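Local coordinates for DUF5642 domain-containing protein (Mycobacterium smegmatis, PDB 4TMD) that is of unknown function but carries a predicted lipoprotein signal, so it probably acts at the cell envelope, at residues A8-L13 / F81-V86; A164-L167 / P173-K176; V92-P97 / N157-V162; K14-P19 / R183-A188. All coordinates share one frame; numbering follows the deposited sequence.

Contact 1: A8-L13 / F81-V86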
loop_
_atom_site.group_PDB
_atom_site.type_symbol
_atom_site.label_atom_id
_atom_site.label_comp_id
_atom_site.label_asym_id
_atom_site.label_seq_id
_atom_site.Cartn_x
_atom_site.Cartn_y
_atom_site.Cartn_z
ATOM N N ALA A 8 0.946 -4.293 16.586
ATOM C CA ALA A 8 -0.384 -4.708 17.043
ATOM C C ALA A 8 -1.279 -3.497 17.280
ATOM O O ALA A 8 -2.498 -3.605 17.303
ATOM C CB ALA A 8 -0.281 -5.548 18.321
ATOM N N LYS A 9 -0.685 -2.331 17.464
ATOM C CA LYS A 9 -1.506 -1.167 17.750
ATOM C C LYS A 9 -2.263 -0.658 16.517
ATOM O O LYS A 9 -3.011 0.309 16.645
ATOM C CB LYS A 9 -0.651 -0.049 18.357
ATOM C CG LYS A 9 -0.064 -0.409 19.740
ATOM C CD LYS A 9 0.623 0.784 20.378
ATOM C CE LYS A 9 1.717 0.361 21.328
ATOM N NZ LYS A 9 1.184 -0.563 22.360
ATOM N N VAL A 10 -2.106 -1.292 15.341
ATOM C CA VAL A 10 -2.970 -0.935 14.196
ATOM C C VAL A 10 -4.428 -1.225 14.491
ATOM O O VAL A 10 -5.316 -0.698 13.821
ATOM C CB VAL A 10 -2.667 -1.697 12.872
ATOM C CG1 VAL A 10 -1.461 -1.156 12.202
ATOM C CG2 VAL A 10 -2.619 -3.208 13.085
ATOM N N ALA A 11 -4.663 -2.093 15.476
ATOM C CA ALA A 11 -6.021 -2.419 15.923
ATOM C C ALA A 11 -6.742 -1.147 16.333
ATOM O O ALA A 11 -7.947 -1.041 16.178
ATOM C CB ALA A 11 -5.988 -3.421 17.083
ATOM N N GLN A 12 -5.991 -0.166 16.822
ATOM C CA GLN A 12 -6.571 1.118 17.214
ATOM C C GLN A 12 -7.370 1.798 16.097
ATOM O O GLN A 12 -8.344 2.514 16.359
ATOM C CB GLN A 12 -5.458 2.053 17.676
ATOM C CG GLN A 12 -5.700 2.735 18.973
ATOM C CD GLN A 12 -4.516 3.593 19.376
ATOM O OE1 GLN A 12 -3.619 3.146 20.081
ATOM N NE2 GLN A 12 -4.510 4.826 18.914
ATOM N N LEU A 13 -6.957 1.577 14.850
ATOM C CA LEU A 13 -7.566 2.279 13.724
ATOM C C LEU A 13 -8.958 1.765 13.356
ATOM O O LEU A 13 -9.614 2.316 12.482
ATOM C CB LEU A 13 -6.638 2.213 12.503
ATOM C CG LEU A 13 -5.683 3.425 12.417
ATOM C CD1 LEU A 13 -4.726 3.498 13.605
ATOM C CD2 LEU A 13 -4.926 3.458 11.113
ATOM N N PHE A 81 -10.198 -0.023 2.441
ATOM C CA PHE A 81 -8.920 0.426 3.001
ATOM C C PHE A 81 -8.264 -0.707 3.754
ATOM O O PHE A 81 -8.902 -1.338 4.595
ATOM C CB PHE A 81 -9.114 1.621 3.946
ATOM C CG PHE A 81 -9.772 2.787 3.298
ATOM C CD1 PHE A 81 -9.021 3.740 2.623
ATOM C CD2 PHE A 81 -11.157 2.925 3.340
ATOM C CE1 PHE A 81 -9.638 4.809 2.005
ATOM C CE2 PHE A 81 -11.778 3.990 2.713
ATOM C CZ PHE A 81 -11.019 4.939 2.045
ATOM N N ILE A 82 -7.004 -0.980 3.444
ATOM C CA ILE A 82 -6.226 -1.945 4.222
ATOM C C ILE A 82 -5.042 -1.248 4.868
ATOM O O ILE A 82 -4.211 -0.664 4.169
ATOM C CB ILE A 82 -5.706 -3.089 3.358
ATOM C CG1 ILE A 82 -6.865 -3.794 2.663
ATOM C CG2 ILE A 82 -4.874 -4.083 4.221
ATOM C CD1 ILE A 82 -6.426 -4.806 1.647
ATOM N N VAL A 83 -4.969 -1.275 6.191
ATOM C CA VAL A 83 -3.816 -0.684 6.876
ATOM C C VAL A 83 -2.933 -1.804 7.447
ATOM O O VAL A 83 -3.332 -2.481 8.389
ATOM C CB VAL A 83 -4.249 0.277 8.007
ATOM C CG1 VAL A 83 -3.018 0.920 8.655
ATOM C CG2 VAL A 83 -5.169 1.359 7.460
ATOM N N MET A 84 -1.746 -1.997 6.866
ATOM C CA MET A 84 -0.828 -3.047 7.302
ATOM C C MET A 84 0.396 -2.456 7.998
ATOM O O MET A 84 0.986 -1.497 7.504
ATOM C CB MET A 84 -0.362 -3.905 6.114
ATOM C CG MET A 84 -1.484 -4.616 5.377
ATOM S SD MET A 84 -0.917 -5.556 3.935
ATOM C CE MET A 84 -0.431 -4.262 2.799
ATOM N N ALA A 85 0.745 -3.026 9.150
ATOM C CA ALA A 85 1.948 -2.637 9.888
ATOM C C ALA A 85 2.897 -3.819 9.925
ATOM O O ALA A 85 2.498 -4.926 10.295
ATOM C CB ALA A 85 1.610 -2.179 11.319
ATOM N N VAL A 86 4.146 -3.565 9.549
ATOM C CA VAL A 86 5.177 -4.594 9.443
ATOM C C VAL A 86 6.400 -4.229 10.277
ATOM O O VAL A 86 6.811 -3.068 10.290
ATOM C CB VAL A 86 5.619 -4.781 7.978
ATOM C CG1 VAL A 86 6.808 -5.740 7.878
ATOM C CG2 VAL A 86 4.467 -5.268 7.131
#
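Val10 and Ala85 mark the closest approach of the two backbones, with their CA atoms 6.8 Å apart, where the 3-10 segment 8-13 lies over the extended strand segment 81-86. The 3-10 character shows in the i to i+3 bonds: Leu13 N donates to Val10 O at 3.0 Å, which sets Val10 and Leu13 one turn apart on the same side of the helix. Both point toward the strand, and there they meet Val83 and Ala85, two residues apart on one face of it. The contact is purely apolar. Val10 CG1 presses on Ala85 CB at 3.4 Å, tighter than ordinary carbon packing and consistent with a close approach over a small residue. Val83 CG1, held anti to its backbone N (chi1 -177°), lies 4.0 Å from Leu13 CD2 and more loosely, at 4.4 Å, from Val10 CG1. The side chains of Leu13 and Val83 cross at about a right angle; methyl carbons make the touch. All four residues are buried. Beside them, Val10 also packs on Ala70 of strand 67-76, its carbonyl O accepts a hydrogen bond from Thr72 OG1, and Leu13 and Val83 both reach Ala189 of helix 179-194.

Contact 2: A164-L167 / P173-K176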
loop_
_atom_site.group_PDB
_atom_site.type_symbol
_atom_site.label_atom_id
_atom_site.label_comp_id
_atom_site.label_asym_id
_atom_site.label_seq_id
_atom_site.Cartn_x
_atom_site.Cartn_y
_atom_site.Cartn_z
ATOM N N ALA A 164 -5.680 1.646 -0.721
ATOM C CA ALA A 164 -7.073 2.052 -0.912
ATOM C C ALA A 164 -7.504 1.744 -2.339
ATOM O O ALA A 164 -6.802 2.105 -3.277
ATOM C CB ALA A 164 -7.247 3.526 -0.623
ATOM N N ASN A 165 -8.652 1.090 -2.506
ATOM C CA ASN A 165 -9.141 0.748 -3.850
ATOM C C ASN A 165 -10.670 0.857 -3.923
ATOM O O ASN A 165 -11.344 0.682 -2.913
ATOM C CB ASN A 165 -8.681 -0.662 -4.234
ATOM C CG ASN A 165 -9.366 -1.735 -3.417
ATOM O OD1 ASN A 165 -8.887 -2.125 -2.363
ATOM N ND2 ASN A 165 -10.508 -2.199 -3.888
ATOM N N PRO A 166 -11.218 1.156 -5.116
ATOM C CA PRO A 166 -12.680 1.129 -5.265
ATOM C C PRO A 166 -13.203 -0.286 -5.039
ATOM O O PRO A 166 -12.544 -1.236 -5.476
ATOM C CB PRO A 166 -12.911 1.554 -6.726
ATOM C CG PRO A 166 -11.583 2.000 -7.253
ATOM C CD PRO A 166 -10.535 1.325 -6.409
ATOM N N LEU A 167 -14.333 -0.437 -4.354
ATOM C CA LEU A 167 -15.013 -1.724 -4.344
ATOM C C LEU A 167 -15.583 -1.924 -5.748
ATOM O O LEU A 167 -16.290 -1.057 -6.268
ATOM C CB LEU A 167 -16.129 -1.775 -3.310
ATOM C CG LEU A 167 -15.768 -1.719 -1.827
ATOM C CD1 LEU A 167 -17.029 -1.579 -0.977
ATOM C CD2 LEU A 167 -14.988 -2.962 -1.414
ATOM N N PRO A 173 -22.159 0.664 -9.641
ATOM C CA PRO A 173 -21.247 1.669 -10.195
ATOM C C PRO A 173 -19.980 1.736 -9.358
ATOM O O PRO A 173 -19.977 1.245 -8.231
ATOM C CB PRO A 173 -22.040 2.979 -10.090
ATOM C CG PRO A 173 -23.411 2.601 -9.538
ATOM C CD PRO A 173 -23.245 1.278 -8.862
ATOM N N VAL A 174 -18.930 2.340 -9.899
ATOM C CA VAL A 174 -17.669 2.452 -9.192
ATOM C C VAL A 174 -17.600 3.800 -8.481
ATOM O O VAL A 174 -18.079 4.812 -8.993
ATOM C CB VAL A 174 -16.478 2.289 -10.159
ATOM C CG1 VAL A 174 -16.591 3.277 -11.305
ATOM C CG2 VAL A 174 -15.153 2.455 -9.431
ATOM N N ALA A 175 -17.043 3.808 -7.276
ATOM C CA ALA A 175 -16.838 5.057 -6.575
ATOM C C ALA A 175 -15.400 5.495 -6.753
ATOM O O ALA A 175 -14.522 4.674 -7.035
ATOM C CB ALA A 175 -17.176 4.912 -5.091
ATOM N N LYS A 176 -15.174 6.791 -6.592
ATOM C CA LYS A 176 -13.839 7.363 -6.546
ATOM C C LYS A 176 -13.165 6.972 -5.229
ATOM O O LYS A 176 -13.834 6.888 -4.201
ATOM C CB LYS A 176 -13.928 8.879 -6.664
ATOM C CG LYS A 176 -12.678 9.564 -7.146
ATOM C CD LYS A 176 -12.909 11.069 -7.270
ATOM C CE LYS A 176 -11.694 11.756 -7.902
ATOM N NZ LYS A 176 -11.894 12.123 -9.342
HETATM O O HOH W 1 -16.743 1.295 -5.603
HETATM O O HOH W 2 -19.062 -1.370 -7.518
#
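Pro166 meets Val174 and Ala175 through the CB corner of its ring. Val174 CG2 comes to 3.6 Å from Pro166 CB, and the carbonyl O of Ala175 stands 3.5 Å from the same carbon, so a methyl and a backbone oxygen share one ring atom. The valine branch gets there because CG2 is anti to the backbone N while CG1 sits between N and the carbonyl carbon (chi1 55°). A water adds a polar element: it accepts from Ala175 N at 3.0 Å, whereas its leg to Leu167 O is too short to be more than doubtful. A further water lies within hydrogen-bonding distance of both Leu167 O and Pro173 O. The chain is here turning back on itself between the end of strand 158-166 and helix 179-194, in a domain whose family is grouped with the Mog1p and PsbP folds. On the strand side, Asn165 ND2 donates to Pro166 O at 2.8 Å with a bent N-H...O angle of 138°, arriving 62° out of the carbonyl plane. Farther out, backbone bonds of Asn165 with Arg80 and of Leu167 with Gly78 fix the strand end, Val177 packs on Pro166, and Lys176 O accepts from Asn79 ND2.

Contact 3: V92-P97 / N157-V162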
loop_
_atom_site.group_PDB
_atom_site.type_symbol
_atom_site.label_atom_id
_atom_site.label_comp_id
_atom_site.label_asym_id
_atom_site.label_seq_id
_atom_site.Cartn_x
_atom_site.Cartn_y
_atom_site.Cartn_z
ATOM N N VAL A 92 13.367 -2.611 5.371
ATOM C CA VAL A 92 13.045 -2.903 3.976
ATOM C C VAL A 92 13.524 -1.758 3.110
ATOM O O VAL A 92 13.237 -0.597 3.409
ATOM C CB VAL A 92 11.532 -3.099 3.767
ATOM C CG1 VAL A 92 11.253 -3.640 2.374
ATOM C CG2 VAL A 92 10.972 -4.041 4.808
ATOM N N PRO A 93 14.283 -2.065 2.047
ATOM C CA PRO A 93 14.668 -0.981 1.136
ATOM C C PRO A 93 13.421 -0.311 0.541
ATOM O O PRO A 93 12.545 -0.985 -0.004
ATOM C CB PRO A 93 15.490 -1.698 0.057
ATOM C CG PRO A 93 15.963 -2.970 0.715
ATOM C CD PRO A 93 14.861 -3.363 1.655
ATOM N N LEU A 94 13.333 1.003 0.672
ATOM C CA LEU A 94 12.145 1.731 0.245
ATOM C C LEU A 94 12.123 1.998 -1.259
ATOM O O LEU A 94 13.091 2.498 -1.820
ATOM C CB LEU A 94 12.053 3.053 0.997
ATOM C CG LEU A 94 10.828 3.915 0.698
ATOM C CD1 LEU A 94 9.599 3.347 1.378
ATOM C CD2 LEU A 94 11.080 5.360 1.129
ATOM N N SER A 95 11.012 1.679 -1.910
ATOM C CA SER A 95 10.846 2.039 -3.315
ATOM C C SER A 95 10.518 3.521 -3.404
ATOM O O SER A 95 9.496 3.964 -2.885
ATOM C CB SER A 95 9.751 1.195 -3.974
ATOM O OG SER A 95 9.459 1.677 -5.277
ATOM N N ASP A 96 11.387 4.293 -4.048
ATOM C CA ASP A 96 11.263 5.750 -4.031
ATOM C C ASP A 96 11.715 6.388 -5.353
ATOM O O ASP A 96 12.815 6.941 -5.451
ATOM C CB ASP A 96 12.072 6.323 -2.855
ATOM C CG ASP A 96 11.724 7.767 -2.550
ATOM O OD1 ASP A 96 10.723 8.271 -3.109
ATOM O OD2 ASP A 96 12.445 8.398 -1.751
ATOM N N PRO A 97 10.849 6.335 -6.374
ATOM C CA PRO A 97 11.157 6.845 -7.715
ATOM C C PRO A 97 11.556 8.327 -7.741
ATOM O O PRO A 97 10.905 9.143 -7.079
ATOM C CB PRO A 97 9.834 6.651 -8.474
ATOM C CG PRO A 97 9.049 5.681 -7.690
ATOM C CD PRO A 97 9.449 5.896 -6.259
ATOM N N ASN A 157 13.005 -0.222 11.510
ATOM C CA ASN A 157 12.672 -1.532 10.965
ATOM C C ASN A 157 11.161 -1.719 10.850
ATOM O O ASN A 157 10.659 -2.841 10.876
ATOM C CB ASN A 157 13.297 -2.633 11.819
ATOM C CG ASN A 157 14.822 -2.540 11.855
ATOM O OD1 ASN A 157 15.420 -1.786 11.088
ATOM N ND2 ASN A 157 15.449 -3.296 12.743
ATOM N N TYR A 158 10.446 -0.605 10.724
ATOM C CA TYR A 158 8.998 -0.660 10.591
ATOM C C TYR A 158 8.587 -0.167 9.233
ATOM O O TYR A 158 9.191 0.741 8.653
ATOM C CB TYR A 158 8.293 0.175 11.666
ATOM C CG TYR A 158 8.384 -0.395 13.056
ATOM C CD1 TYR A 158 7.411 -1.259 13.535
ATOM C CD2 TYR A 158 9.445 -0.058 13.901
ATOM C CE1 TYR A 158 7.489 -1.782 14.811
ATOM C CE2 TYR A 158 9.540 -0.586 15.185
ATOM C CZ TYR A 158 8.557 -1.445 15.631
ATOM O OH TYR A 158 8.629 -1.971 16.899
ATOM N N MET A 159 7.509 -0.736 8.734
ATOM C CA MET A 159 6.928 -0.215 7.513
ATOM C C MET A 159 5.432 -0.263 7.669
ATOM O O MET A 159 4.922 -1.260 8.166
ATOM C CB MET A 159 7.378 -1.037 6.312
ATOM C CG MET A 159 6.766 -0.601 5.011
ATOM S SD MET A 159 7.708 -1.286 3.628
ATOM C CE MET A 159 9.012 -0.073 3.471
ATOM N N VAL A 160 4.744 0.812 7.281
ATOM C CA VAL A 160 3.292 0.840 7.347
ATOM C C VAL A 160 2.778 1.083 5.948
ATOM O O VAL A 160 3.266 1.970 5.252
ATOM C CB VAL A 160 2.766 1.931 8.308
ATOM C CG1 VAL A 160 1.247 2.048 8.201
ATOM C CG2 VAL A 160 3.196 1.629 9.750
ATOM N N ILE A 161 1.819 0.274 5.522
ATOM C CA ILE A 161 1.290 0.385 4.176
ATOM C C ILE A 161 -0.226 0.541 4.193
ATOM O O ILE A 161 -0.940 -0.313 4.726
ATOM C CB ILE A 161 1.637 -0.843 3.318
ATOM C CG1 ILE A 161 3.133 -1.156 3.400
ATOM C CG2 ILE A 161 1.197 -0.608 1.881
ATOM C CD1 ILE A 161 3.526 -2.303 2.516
ATOM N N VAL A 162 -0.706 1.635 3.617
ATOM C CA VAL A 162 -2.139 1.813 3.434
ATOM C C VAL A 162 -2.443 1.590 1.960
ATOM O O VAL A 162 -1.818 2.198 1.081
ATOM C CB VAL A 162 -2.622 3.213 3.904
ATOM C CG1 VAL A 162 -4.120 3.433 3.553
ATOM C CG2 VAL A 162 -2.388 3.366 5.416
HETATM O O HOH W 3 11.717 -0.938 7.475
#
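Met159 reaches from strand 158-166 to Val92 and Leu94 of the irregular segment 92-97, and the touch is made by the far end of its side chain. The CB bond points toward the loop, and CG continues outward anti to the backbone N (chi1 177°); neither carbon has a close partner across the contact. A chi2 of 163° keeps the chain extended as far as SD, which lies 4.2 Å from Val92 CB, at the margin of contact. At chi3 (-84°) the chain bends, and the turn carries CE into the angle between the two loop residues: it lies 3.9 Å from Val92 CB and 4.1 Å from Leu94 CD1. One methyl thus fills the joint between side chains two residues apart in the loop, with Leu94 lying obliquely to the methionine.

In the sheet, strand 158-166 runs antiparallel between strands 79-88 and 145-155. Val160 and Val162 touch helix 179-194, whereas Met159 faces the other way, so the loop covers the sheet surface opposite the helix, an arrangement consistent with the alpha-beta fold of the Mog1p/PsbP clan. Nearer the start of the strand a water accepts from Val92 N at 3.2 Å and gives a weak bond to Tyr158 O. Leu65 packs beside Val92; Val152 of strand 145-155 meets both Leu94 and Met159. The loop itself is gripped by Gln59, whose NE2 donates to Pro93 O and whose OE1 accepts from Ser95 N. Farther along the same loop, Cys101 is joined to Cys52 by a disulfide.

Contact 4: K14-P19 / R183-A188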
loop_
_atom_site.group_PDB
_atom_site.type_symbol
_atom_site.label_atom_id
_atom_site.label_comp_id
_atom_site.label_asym_id
_atom_site.label_seq_id
_atom_site.Cartn_x
_atom_site.Cartn_y
_atom_site.Cartn_z
ATOM N N LYS A 14 -9.403 0.715 14.021
ATOM C CA LYS A 14 -10.794 0.284 13.898
ATOM C C LYS A 14 -11.725 1.437 14.192
ATOM O O LYS A 14 -12.721 1.652 13.513
ATOM C CB LYS A 14 -11.091 -0.851 14.858
ATOM C CG LYS A 14 -10.533 -2.169 14.434
ATOM C CD LYS A 14 -10.948 -3.244 15.424
ATOM C CE LYS A 14 -10.161 -3.130 16.725
ATOM N NZ LYS A 14 -10.309 -4.328 17.605
ATOM N N SER A 15 -11.372 2.200 15.215
ATOM C CA SER A 15 -12.196 3.304 15.672
ATOM C C SER A 15 -12.104 4.507 14.736
ATOM O O SER A 15 -12.727 5.538 14.964
ATOM C CB SER A 15 -11.793 3.681 17.097
ATOM O OG SER A 15 -11.908 2.547 17.953
ATOM N N SER A 16 -11.345 4.367 13.663
ATOM C CA SER A 16 -11.227 5.440 12.694
ATOM C C SER A 16 -12.331 5.354 11.626
ATOM O O SER A 16 -12.438 6.230 10.774
ATOM C CB SER A 16 -9.834 5.398 12.051
ATOM O OG SER A 16 -9.605 6.497 11.189
ATOM N N PHE A 17 -13.142 4.298 11.675
ATOM C CA PHE A 17 -14.190 4.070 10.661
ATOM C C PHE A 17 -15.591 4.051 11.284
ATOM O O PHE A 17 -15.816 3.388 12.302
ATOM C CB PHE A 17 -13.951 2.751 9.914
ATOM C CG PHE A 17 -12.612 2.668 9.250
ATOM C CD1 PHE A 17 -11.549 2.043 9.885
ATOM C CD2 PHE A 17 -12.411 3.236 8.004
ATOM C CE1 PHE A 17 -10.299 1.962 9.274
ATOM C CE2 PHE A 17 -11.162 3.164 7.386
ATOM C CZ PHE A 17 -10.109 2.539 8.032
ATOM N N GLY A 18 -16.534 4.760 10.670
ATOM C CA GLY A 18 -17.891 4.817 11.201
ATOM C C GLY A 18 -18.688 3.541 10.981
ATOM O O GLY A 18 -18.162 2.546 10.475
ATOM N N PRO A 19 -19.981 3.560 11.351
ATOM C CA PRO A 19 -20.835 2.372 11.238
ATOM C C PRO A 19 -21.142 1.989 9.780
ATOM O O PRO A 19 -21.595 0.869 9.537
ATOM C CB PRO A 19 -22.112 2.794 11.970
ATOM C CG PRO A 19 -22.156 4.268 11.799
ATOM C CD PRO A 19 -20.727 4.742 11.812
ATOM N N ARG A 183 -4.521 8.857 3.109
ATOM C CA ARG A 183 -3.323 9.538 3.607
ATOM C C ARG A 183 -3.429 9.796 5.116
ATOM O O ARG A 183 -2.449 9.666 5.852
ATOM C CB ARG A 183 -3.080 10.848 2.844
ATOM C CG ARG A 183 -2.685 10.640 1.362
ATOM C CD ARG A 183 -2.246 11.940 0.706
ATOM N NE ARG A 183 -3.253 12.991 0.841
ATOM C CZ ARG A 183 -4.186 13.267 -0.067
ATOM N NH1 ARG A 183 -4.244 12.578 -1.200
ATOM N NH2 ARG A 183 -5.066 14.237 0.157
ATOM N N GLU A 184 -4.620 10.139 5.592
ATOM C CA GLU A 184 -4.790 10.322 7.039
ATOM C C GLU A 184 -4.660 9.012 7.791
ATOM O O GLU A 184 -4.099 8.972 8.898
ATOM C CB GLU A 184 -6.135 10.986 7.343
ATOM C CG GLU A 184 -6.199 12.385 6.733
ATOM C CD GLU A 184 -7.564 13.028 6.819
ATOM O OE1 GLU A 184 -8.512 12.381 7.325
ATOM O OE2 GLU A 184 -7.679 14.189 6.368
ATOM N N LEU A 185 -5.153 7.919 7.205
ATOM C CA LEU A 185 -4.938 6.613 7.825
ATOM C C LEU A 185 -3.441 6.299 7.978
ATOM O O LEU A 185 -3.044 5.669 8.953
ATOM C CB LEU A 185 -5.608 5.494 7.013
ATOM C CG LEU A 185 -7.128 5.372 7.164
ATOM C CD1 LEU A 185 -7.647 4.343 6.168
ATOM C CD2 LEU A 185 -7.488 4.950 8.589
ATOM N N LEU A 186 -2.622 6.711 7.010
ATOM C CA LEU A 186 -1.190 6.427 7.095
ATOM C C LEU A 186 -0.562 7.165 8.278
ATOM O O LEU A 186 0.176 6.585 9.068
ATOM C CB LEU A 186 -0.478 6.810 5.806
ATOM C CG LEU A 186 1.036 6.586 5.859
ATOM C CD1 LEU A 186 1.368 5.094 5.787
ATOM C CD2 LEU A 186 1.742 7.376 4.745
ATOM N N SER A 187 -0.862 8.451 8.400
ATOM C CA SER A 187 -0.344 9.230 9.510
ATOM C C SER A 187 -0.836 8.689 10.845
ATOM O O SER A 187 -0.076 8.597 11.819
ATOM C CB SER A 187 -0.750 10.688 9.350
ATOM O OG SER A 187 -0.188 11.204 8.166
ATOM N N ALA A 188 -2.113 8.331 10.897
ATOM C CA ALA A 188 -2.693 7.866 12.142
ATOM C C ALA A 188 -2.101 6.519 12.542
ATOM O O ALA A 188 -1.846 6.283 13.726
ATOM C CB ALA A 188 -4.230 7.786 12.030
#
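Phe17 turns the rim of its ring, not a face, to Leu185 of the long C-terminal helix. Leu185 CD1 lies near the ring plane, beyond the outer edge, 3.6 Å from Phe17 CZ and 3.9 Å from Phe17 CE2. Leu185 CD2 is equally near Phe17 CZ, at 3.6 Å. Both methyls approach the CZ corner from one side of the ring plane, CD1 low at the edge toward CE2 and CD2 higher, above and beyond CZ. The surrounding architecture is a helix packed on an antiparallel sheet, consistent with the Mog1p/PsbP clan: helix 179-194 covers the sheet, and the N-terminal segment, leaving its 3-10 turn at Ser16, lies alongside the helix over the same sheet face. The side chains of Phe17 and Leu185 cross at about a right angle. Phe21 brings a second ring to Phe17, their planes inclined by about 55°, and Phe81 of the sheet touches both Phe17 and Leu185.

Backbones stay well apart, the closest CA pair being Ser16 and Leu185 at 8.0 Å, and side chains span the interval. Leu185 can do this because its CG is anti to the carbonyl carbon (chi1 -77°) and its branch projects from the helix flank. It also meets Leu13 and Val83. On the other partner, Phe17 N closes the 3-10 turn onto Lys14 O, and Lys14 NZ makes a salt bridge with Glu25 of strand 22-30. Next to the ring, Ser16 places its hydroxyl anti to the backbone N, and OG rests 3.7 Å from Leu185 CD2.

Overall arrangement
From the N terminus, the 3-10 stretch 8-13 opens contact 1, which closes on strand 79-88, with strands 22-30, 46-48 and 67-76 in the intervening chain. Residues 14-19 open contact 4 before that closure, so the two cross; contact 4 closes only at helix 179-194, binding the N-terminal segment to the last helix. Contacts 3 and 2 follow contact 1 in series and nest inside contact 4. Contact 3 joins the loop between strands 79-88 and 103-107 to strand 158-166, and contact 2 closes the short turn leaving that strand. Contacts 1 and 3 meet through strand pairing, Met84 O to Ile161 N, while contacts 1 and 4 abut where the N-terminal segment and helix 179-194 meet over the sheet.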